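Local atomic coordinates of Non-structural protein (Porcine reproductive and respiratory syndrome virus, PDB entry 3IFU), a protein that is the zinc-binding, papain-like cysteine leader protease Nsp1alpha of the viral polyprotein and probably inhibits host interferon-beta production. Residues F82-M87 with T114-L119. Numbering follows the deposited sequence.
Sequences FPIARM and TVLKTL
Ile-84 on helix 81-87 faces Leu-116 on helix 113-118 and Leu-119 just after its end, and the backbones come nearest at Ile-84 and Leu-119, where CA lies 8.6 Å from CA. No hydrogen bond links the two segments. Both branches of Ile-84 are used. CD1 of Ile-84 meets the methyl CD2 of Leu-116 at 4.0 Å. CG2 of Ile-84 meets CD1 of Leu-119 at 4.1 Å. In Ile-84, chi1 (-69°) puts CG2 anti to the backbone N and CG1 beside it; chi2 (168°) then extends CD1 toward Leu-116. The isoleucine presents one methyl to each leucine. Each leucine lies roughly at right angles to the isoleucine and touches it with a single methyl. The contact is small, with 105 Å² buried in total, but all three side chains are buried. Within segment 114-119, Thr-118 OG1 donates a hydrogen bond to Thr-114 O at 3.0 Å. Thr-118 N donates a hydrogen bond to the same oxygen from the opposite face of the carbonyl plane, so two donors hold it in the last turn. Val-121 and Val-140, the latter on strand 140-142, also pack against Ile-84. Helix 94-108 touches both segments, through Met-98 on Phe-82 and Ala-108 on Val-115. The contact joins two short helices by apolar packing in the core of the papain-like protease part of Nsp1alpha; the side chain of Ile-84 is about 13 Å from a bound zinc ion.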
ATOM      1  N   PHE A  82       1.481   2.473  10.391  1.00 36.62           N
ATOM      2  CA  PHE A  82       1.394   3.099   9.079  1.00 36.94           C
ATOM      3  C   PHE A  82       0.032   2.933   8.384  1.00 36.52           C
ATOM      4  O   PHE A  82      -0.548   3.917   7.924  1.00 40.16           O
ATOM      5  CB  PHE A  82       2.503   2.582   8.153  1.00 38.03           C
ATOM      6  CG  PHE A  82       2.460   3.181   6.783  1.00 37.46           C
ATOM      7  CD1 PHE A  82       2.794   4.517   6.583  1.00 37.97           C
ATOM      8  CD2 PHE A  82       2.005   2.439   5.701  1.00 37.53           C
ATOM      9  CE1 PHE A  82       2.667   5.111   5.327  1.00 35.92           C
ATOM     10  CE2 PHE A  82       1.876   3.023   4.442  1.00 36.87           C
ATOM     11  CZ  PHE A  82       2.207   4.365   4.259  1.00 37.06           C
ATOM     12  N   PRO A  83      -0.491   1.695   8.277  1.00 36.07           N
ATOM     13  CA  PRO A  83      -1.791   1.507   7.619  1.00 34.80           C
ATOM     14  C   PRO A  83      -2.929   2.321   8.243  1.00 35.35           C
ATOM     15  O   PRO A  83      -3.750   2.902   7.529  1.00 34.88           O
ATOM     16  CB  PRO A  83      -2.026   0.007   7.743  1.00 31.83           C
ATOM     17  CG  PRO A  83      -0.654  -0.533   7.687  1.00 32.68           C
ATOM     18  CD  PRO A  83       0.114   0.391   8.595  1.00 32.72           C
ATOM     19  N   ILE A  84      -2.984   2.356   9.572  1.00 37.11           N
ATOM     20  CA  ILE A  84      -4.030   3.120  10.254  1.00 38.64           C
ATOM     21  C   ILE A  84      -3.866   4.613   9.968  1.00 38.85           C
ATOM     22  O   ILE A  84      -4.844   5.320   9.755  1.00 39.48           O
ATOM     23  CB  ILE A  84      -4.009   2.888  11.788  1.00 37.26           C
ATOM     24  CG1 ILE A  84      -4.446   1.457  12.107  1.00 34.06           C
ATOM     25  CG2 ILE A  84      -4.917   3.889  12.473  1.00 34.01           C
ATOM     26  CD1 ILE A  84      -4.201   1.037  13.538  1.00 33.54           C
ATOM     27  N   ALA A  85      -2.630   5.088   9.955  1.00 38.69           N
ATOM     28  CA  ALA A  85      -2.388   6.492   9.676  1.00 40.34           C
ATOM     29  C   ALA A  85      -2.709   6.845   8.221  1.00 40.65           C
ATOM     30  O   ALA A  85      -3.320   7.881   7.960  1.00 40.75           O
ATOM     31  CB  ALA A  85      -0.944   6.851   9.999  1.00 40.85           C
ATOM     32  N   ARG A  86      -2.314   5.999   7.272  1.00 39.74           N
ATOM     33  CA  ARG A  86      -2.588   6.310   5.872  1.00 42.45           C
ATOM     34  C   ARG A  86      -4.061   6.310   5.513  1.00 42.17           C
ATOM     35  O   ARG A  86      -4.522   7.185   4.786  1.00 42.96           O
ATOM     36  CB  ARG A  86      -1.891   5.347   4.916  1.00 44.41           C
ATOM     37  CG  ARG A  86      -1.881   5.892   3.487  1.00 47.45           C
ATOM     38  CD  ARG A  86      -0.693   6.829   3.313  1.00 53.36           C
ATOM     39  NE  ARG A  86      -0.958   8.097   2.625  1.00 56.29           N
ATOM     40  CZ  ARG A  86      -1.855   8.999   3.012  1.00 56.05           C
ATOM     41  NH1 ARG A  86      -2.609   8.781   4.079  1.00 56.94           N
ATOM     42  NH2 ARG A  86      -1.958  10.151   2.365  1.00 54.72           N
ATOM     43  N   MET A  87      -4.794   5.317   6.005  1.00 41.99           N
ATOM     44  CA  MET A  87      -6.218   5.200   5.721  1.00 41.64           C
ATOM     45  C   MET A  87      -7.030   6.225   6.490  1.00 42.25           C
ATOM     46  O   MET A  87      -8.194   6.459   6.194  1.00 43.08           O
ATOM     47  CB  MET A  87      -6.710   3.799   6.082  1.00 39.59           C
ATOM     48  CG  MET A  87      -5.843   2.679   5.535  1.00 40.08           C
ATOM     49  SD  MET A  87      -6.552   1.033   5.749  1.00 40.05           S
ATOM     50  CE  MET A  87      -6.120   0.668   7.424  1.00 37.89           C
ATOM     51  N   THR A 114     -10.481   0.141  22.078  1.00 52.58           N
ATOM     52  CA  THR A 114     -10.479   1.456  22.686  1.00 53.79           C
ATOM     53  C   THR A 114      -9.478   2.389  22.004  1.00 54.72           C
ATOM     54  O   THR A 114      -9.774   3.565  21.787  1.00 55.34           O
ATOM     55  CB  THR A 114     -10.181   1.346  24.198  1.00 53.48           C
ATOM     56  OG1 THR A 114     -11.325   0.787  24.862  1.00 52.87           O
ATOM     57  CG2 THR A 114      -9.855   2.702  24.789  1.00 51.02           C
ATOM     58  N   VAL A 115      -8.303   1.871  21.659  1.00 54.81           N
ATOM     59  CA  VAL A 115      -7.297   2.686  20.990  1.00 53.11           C
ATOM     60  C   VAL A 115      -7.743   3.009  19.565  1.00 52.09           C
ATOM     61  O   VAL A 115      -7.373   4.045  19.015  1.00 53.01           O
ATOM     62  CB  VAL A 115      -5.926   1.979  20.954  1.00 52.89           C
ATOM     63  CG1 VAL A 115      -4.946   2.775  20.104  1.00 52.35           C
ATOM     64  CG2 VAL A 115      -5.379   1.856  22.356  1.00 52.73           C
ATOM     65  N   LEU A 116      -8.537   2.128  18.968  1.00 50.46           N
ATOM     66  CA  LEU A 116      -9.029   2.375  17.617  1.00 50.97           C
ATOM     67  C   LEU A 116     -10.135   3.429  17.667  1.00 52.30           C
ATOM     68  O   LEU A 116     -10.305   4.205  16.730  1.00 53.03           O
ATOM     69  CB  LEU A 116      -9.546   1.079  16.982  1.00 48.67           C
ATOM     70  CG  LEU A 116      -8.491   0.017  16.656  1.00 48.41           C
ATOM     71  CD1 LEU A 116      -9.160  -1.248  16.147  1.00 47.82           C
ATOM     72  CD2 LEU A 116      -7.525   0.559  15.624  1.00 48.85           C
ATOM     73  N   LYS A 117     -10.884   3.454  18.766  1.00 53.89           N
ATOM     74  CA  LYS A 117     -11.948   4.437  18.943  1.00 54.26           C
ATOM     75  C   LYS A 117     -11.320   5.807  19.156  1.00 52.58           C
ATOM     76  O   LYS A 117     -11.775   6.793  18.588  1.00 52.94           O
ATOM     77  CB  LYS A 117     -12.828   4.077  20.141  1.00 56.08           C
ATOM     78  CG  LYS A 117     -13.697   2.856  19.909  1.00 61.17           C
ATOM     79  CD  LYS A 117     -14.391   2.398  21.190  1.00 64.84           C
ATOM     80  CE  LYS A 117     -15.282   1.171  20.943  1.00 64.70           C
ATOM     81  NZ  LYS A 117     -15.842   0.620  22.215  1.00 64.56           N
ATOM     82  N   THR A 118     -10.274   5.864  19.975  1.00 50.75           N
ATOM     83  CA  THR A 118      -9.575   7.122  20.243  1.00 51.58           C
ATOM     84  C   THR A 118      -9.029   7.691  18.923  1.00 51.53           C
ATOM     85  O   THR A 118      -9.010   8.909  18.710  1.00 49.06           O
ATOM     86  CB  THR A 118      -8.392   6.909  21.236  1.00 51.30           C
ATOM     87  OG1 THR A 118      -8.881   6.330  22.450  1.00 51.31           O
ATOM     88  CG2 THR A 118      -7.716   8.228  21.563  1.00 50.12           C
ATOM     89  N   LEU A 119      -8.602   6.789  18.044  1.00 51.36           N
ATOM     90  CA  LEU A 119      -8.056   7.158  16.745  1.00 51.43           C
ATOM     91  C   LEU A 119      -9.146   7.352  15.694  1.00 52.93           C
ATOM     92  O   LEU A 119      -8.849   7.647  14.535  1.00 51.76           O
ATOM     93  CB  LEU A 119      -7.062   6.095  16.270  1.00 51.00           C
ATOM     94  CG  LEU A 119      -5.754   5.986  17.052  1.00 48.85           C
ATOM     95  CD1 LEU A 119      -4.872   4.942  16.410  1.00 48.72           C
ATOM     96  CD2 LEU A 119      -5.053   7.339  17.068  1.00 47.64           C
TER